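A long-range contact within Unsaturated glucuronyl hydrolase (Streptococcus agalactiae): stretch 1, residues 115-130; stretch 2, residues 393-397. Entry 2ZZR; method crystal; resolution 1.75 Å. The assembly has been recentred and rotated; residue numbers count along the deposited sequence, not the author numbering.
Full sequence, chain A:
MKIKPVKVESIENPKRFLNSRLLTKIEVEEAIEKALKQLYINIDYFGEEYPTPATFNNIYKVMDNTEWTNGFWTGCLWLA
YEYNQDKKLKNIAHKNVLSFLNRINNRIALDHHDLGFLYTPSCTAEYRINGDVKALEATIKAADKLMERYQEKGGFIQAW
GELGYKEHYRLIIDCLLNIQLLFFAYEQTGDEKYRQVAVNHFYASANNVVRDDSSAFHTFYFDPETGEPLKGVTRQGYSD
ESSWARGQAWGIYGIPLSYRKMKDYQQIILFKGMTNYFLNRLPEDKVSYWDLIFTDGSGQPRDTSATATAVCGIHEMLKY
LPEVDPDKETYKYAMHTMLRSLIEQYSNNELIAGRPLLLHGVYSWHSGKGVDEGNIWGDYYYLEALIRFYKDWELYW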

# COMPACT_ATOMS: atom_id res chain seq x y z
N LEU A 115 -0.14 0.54 -12.19
CA LEU A 115 -1.49 0.87 -12.67
C LEU A 115 -2.54 0.79 -11.56
O LEU A 115 -3.49 1.58 -11.53
CB LEU A 115 -1.88 -0.03 -13.85
CG LEU A 115 -1.46 0.35 -15.27
CD1 LEU A 115 -2.12 1.65 -15.72
CD2 LEU A 115 0.05 0.46 -15.41
N GLY A 116 -2.35 -0.15 -10.64
CA GLY A 116 -3.25 -0.32 -9.50
C GLY A 116 -3.16 0.82 -8.51
O GLY A 116 -4.18 1.38 -8.11
N PHE A 117 -1.95 1.19 -8.10
CA PHE A 117 -1.76 2.36 -7.24
C PHE A 117 -2.42 3.60 -7.84
O PHE A 117 -2.99 4.42 -7.12
CB PHE A 117 -0.28 2.66 -7.01
CG PHE A 117 0.41 1.75 -6.02
CD1 PHE A 117 1.73 1.36 -6.24
CD2 PHE A 117 -0.23 1.32 -4.87
CE1 PHE A 117 2.39 0.53 -5.33
CE2 PHE A 117 0.42 0.50 -3.95
CZ PHE A 117 1.73 0.11 -4.18
N LEU A 118 -2.32 3.74 -9.16
CA LEU A 118 -2.85 4.91 -9.85
C LEU A 118 -4.36 4.88 -9.99
O LEU A 118 -5.03 5.87 -9.69
CB LEU A 118 -2.19 5.06 -11.23
CG LEU A 118 -0.77 5.64 -11.21
CD1 LEU A 118 -0.12 5.50 -12.56
CD2 LEU A 118 -0.77 7.10 -10.75
N TYR A 119 -4.90 3.74 -10.43
CA TYR A 119 -6.30 3.66 -10.84
C TYR A 119 -7.26 3.14 -9.79
O TYR A 119 -8.45 3.46 -9.82
CB TYR A 119 -6.44 2.91 -12.17
CG TYR A 119 -5.98 3.80 -13.31
CD1 TYR A 119 -6.90 4.54 -14.06
CD2 TYR A 119 -4.62 3.94 -13.60
CE1 TYR A 119 -6.47 5.38 -15.08
CE2 TYR A 119 -4.19 4.79 -14.62
CZ TYR A 119 -5.12 5.50 -15.35
OH TYR A 119 -4.70 6.35 -16.36
N THR A 120 -6.76 2.33 -8.85
CA THR A 120 -7.63 1.76 -7.81
C THR A 120 -8.21 2.81 -6.83
O THR A 120 -9.44 2.85 -6.64
CB THR A 120 -6.95 0.59 -7.06
OG1 THR A 120 -6.62 -0.44 -8.01
CG2 THR A 120 -7.89 0.04 -5.98
N PRO A 121 -7.36 3.64 -6.19
CA PRO A 121 -7.87 4.62 -5.23
C PRO A 121 -8.54 5.83 -5.88
O PRO A 121 -9.13 6.65 -5.18
CB PRO A 121 -6.62 5.07 -4.46
CG PRO A 121 -5.52 4.12 -4.89
CD PRO A 121 -5.89 3.69 -6.26
N SER A 122 -8.45 5.93 -7.21
CA SER A 122 -9.03 7.06 -7.94
C SER A 122 -10.30 6.64 -8.68
O SER A 122 -11.41 7.07 -8.34
CB SER A 122 -8.00 7.63 -8.91
OG SER A 122 -7.61 6.66 -9.86
N CYS A 123 -10.13 5.77 -9.67
CA CYS A 123 -11.22 5.38 -10.56
C CYS A 123 -12.04 4.24 -9.98
O CYS A 123 -13.26 4.33 -9.91
CB CYS A 123 -10.67 5.01 -11.93
SG CYS A 123 -9.81 6.41 -12.70
N THR A 124 -11.39 3.16 -9.55
CA THR A 124 -12.16 2.05 -8.98
C THR A 124 -12.90 2.53 -7.73
O THR A 124 -14.05 2.14 -7.49
CB THR A 124 -11.29 0.82 -8.69
OG1 THR A 124 -10.45 0.57 -9.82
CG2 THR A 124 -12.17 -0.41 -8.46
N ALA A 125 -12.25 3.40 -6.96
CA ALA A 125 -12.86 4.04 -5.79
C ALA A 125 -14.20 4.68 -6.14
O ALA A 125 -15.21 4.40 -5.48
CB ALA A 125 -11.94 5.06 -5.19
N GLU A 126 -14.22 5.53 -7.17
CA GLU A 126 -15.49 6.16 -7.54
C GLU A 126 -16.52 5.13 -7.97
O GLU A 126 -17.69 5.24 -7.59
CB GLU A 126 -15.35 7.24 -8.62
CG GLU A 126 -16.70 7.95 -8.80
CD GLU A 126 -16.68 9.18 -9.67
OE1 GLU A 126 -17.57 10.03 -9.48
OE2 GLU A 126 -15.79 9.29 -10.54
N TYR A 127 -16.10 4.12 -8.73
CA TYR A 127 -17.01 3.07 -9.15
C TYR A 127 -17.69 2.38 -7.96
O TYR A 127 -18.89 2.13 -7.99
CB TYR A 127 -16.34 2.04 -10.06
CG TYR A 127 -17.33 1.02 -10.59
CD1 TYR A 127 -17.34 -0.29 -10.11
CD2 TYR A 127 -18.28 1.38 -11.55
CE1 TYR A 127 -18.26 -1.22 -10.58
CE2 TYR A 127 -19.21 0.46 -12.02
CZ TYR A 127 -19.19 -0.84 -11.54
OH TYR A 127 -20.10 -1.76 -12.00
N ARG A 128 -16.91 2.07 -6.91
CA ARG A 128 -17.46 1.51 -5.67
C ARG A 128 -18.52 2.43 -5.07
O ARG A 128 -19.57 1.96 -4.60
CB ARG A 128 -16.37 1.33 -4.61
CG ARG A 128 -15.22 0.44 -5.00
CD ARG A 128 -15.63 -1.00 -5.07
NE ARG A 128 -14.45 -1.85 -5.05
CZ ARG A 128 -14.35 -3.03 -5.64
NH1 ARG A 128 -13.23 -3.73 -5.54
NH2 ARG A 128 -15.38 -3.54 -6.32
N ILE A 129 -18.22 3.72 -5.09
CA ILE A 129 -19.01 4.71 -4.37
C ILE A 129 -20.33 5.04 -5.08
O ILE A 129 -21.39 5.06 -4.45
CB ILE A 129 -18.17 5.99 -4.07
CG1 ILE A 129 -17.07 5.66 -3.06
CG2 ILE A 129 -19.06 7.12 -3.54
CD1 ILE A 129 -15.96 6.70 -2.95
N ASN A 130 -20.25 5.28 -6.39
CA ASN A 130 -21.45 5.68 -7.14
C ASN A 130 -21.64 5.02 -8.52
O ASN A 130 -22.56 5.38 -9.26
CB ASN A 130 -21.53 7.21 -7.24
CG ASN A 130 -20.33 7.84 -7.96
OD1 ASN A 130 -19.82 8.88 -7.56
ND2 ASN A 130 -19.89 7.20 -9.03
N TRP A 393 -15.95 -0.25 5.93
CA TRP A 393 -15.49 0.35 4.68
C TRP A 393 -15.46 -0.65 3.52
O TRP A 393 -14.86 -1.72 3.63
CB TRP A 393 -14.13 1.03 4.87
CG TRP A 393 -13.61 1.65 3.60
CD1 TRP A 393 -14.19 2.64 2.87
CD2 TRP A 393 -12.39 1.30 2.91
NE1 TRP A 393 -13.42 2.94 1.77
CE2 TRP A 393 -12.31 2.13 1.77
CE3 TRP A 393 -11.37 0.37 3.15
CZ2 TRP A 393 -11.24 2.07 0.86
CZ3 TRP A 393 -10.30 0.30 2.25
CH2 TRP A 393 -10.25 1.15 1.12
N GLU A 394 -16.12 -0.29 2.42
CA GLU A 394 -16.06 -1.06 1.19
C GLU A 394 -14.74 -0.77 0.46
O GLU A 394 -14.52 0.35 -0.00
CB GLU A 394 -17.25 -0.73 0.28
CG GLU A 394 -17.34 -1.63 -0.95
CD GLU A 394 -18.47 -1.26 -1.90
OE1 GLU A 394 -18.65 -1.98 -2.90
OE2 GLU A 394 -19.19 -0.26 -1.65
N LEU A 395 -13.88 -1.79 0.35
CA LEU A 395 -12.54 -1.59 -0.23
C LEU A 395 -12.56 -1.08 -1.66
O LEU A 395 -13.30 -1.61 -2.50
CB LEU A 395 -11.74 -2.89 -0.18
CG LEU A 395 -10.92 -3.16 1.08
CD1 LEU A 395 -11.79 -3.20 2.32
CD2 LEU A 395 -10.17 -4.48 0.92
N TYR A 396 -11.74 -0.08 -1.94
CA TYR A 396 -11.46 0.30 -3.33
C TYR A 396 -10.72 -0.84 -4.01
O TYR A 396 -11.02 -1.18 -5.16
CB TYR A 396 -10.62 1.59 -3.40
CG TYR A 396 -11.23 2.78 -2.66
CD1 TYR A 396 -12.62 2.87 -2.47
CD2 TYR A 396 -10.43 3.80 -2.16
CE1 TYR A 396 -13.18 3.96 -1.80
CE2 TYR A 396 -10.98 4.90 -1.49
CZ TYR A 396 -12.36 4.97 -1.31
OH TYR A 396 -12.91 6.04 -0.64
N TRP A 397 -9.78 -1.44 -3.27
CA TRP A 397 -8.97 -2.58 -3.72
C TRP A 397 -9.80 -3.80 -4.06
O TRP A 397 -10.93 -3.98 -3.57
CB TRP A 397 -7.92 -2.95 -2.66
CG TRP A 397 -7.19 -1.76 -2.13
CD1 TRP A 397 -7.45 -1.09 -0.98
CD2 TRP A 397 -6.11 -1.06 -2.77
NE1 TRP A 397 -6.60 -0.02 -0.85
CE2 TRP A 397 -5.76 0.02 -1.93
CE3 TRP A 397 -5.40 -1.26 -3.97
CZ2 TRP A 397 -4.74 0.92 -2.25
CZ3 TRP A 397 -4.37 -0.37 -4.28
CH2 TRP A 397 -4.05 0.70 -3.43
OXT TRP A 397 -9.35 -4.64 -4.84

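The C-terminal residues of the chain, 393-397, run without regular secondary structure against one side of a helix formed by residues 115-130, burying 544 Å² in all. The nearest CA atoms across the contact are those of Ala125 and Tyr396, 4.7 Å apart. At this point the Ala125 CB sits over one face of the Tyr396 ring, 3.4 Å from the centroid and 9° off the ring normal, a well-aligned CH-pi contact. Tyr396, with chi1 at -55° (m) and chi2 at -27°, lays its ring against the helix, and Ile129 extends the apolar contact, its CD1 4.1 Å from Tyr396 CE1. The tyrosine hydroxyl is hydrogen-bonded elsewhere in the structure.

Trp397 starts with its CA-to-CB bond pointing away from the helix, yet chi1 of -47° (m) and chi2 of 98° bring the far end of the indole back to it. There Trp397 CH2 lies 4.0 Å from Pro121 CG and 4.1 Å from Phe117 CD2, at the edge of the phenylalanine ring. Thr120, an m rotamer, points toward the tail and places CG2 3.5 Å from Trp397 CE3 and equally 3.5 Å from Tyr396 O, filling the space between indole and backbone. The helix is irregular here, with a wider pi-type turn at 120-124 and a kink at Pro121 and Ser122.

Polar bonding across the contact centres on Arg128. Its m, m, t conformation carries the guanidinium along the tail, where it meets the carbonyls of Leu395 and Tyr396 and an oxygen of the C-terminal carboxylate of Trp397. Arg128 NH1 donates to Trp397 O (3.0 Å) and weakly to Tyr396 O (3.4 Å), while Arg128 NE makes a weak bond to Leu395 O despite the short 2.8 Å separation, because the N-H...O angle is only 128°. Trp397 O belongs to the terminal carboxylate, so that hydrogen bond has a charged acceptor; its other oxygen, Trp397 OXT, lies 4.0 Å from Arg128 NH1, near in charge but beyond a salt bridge.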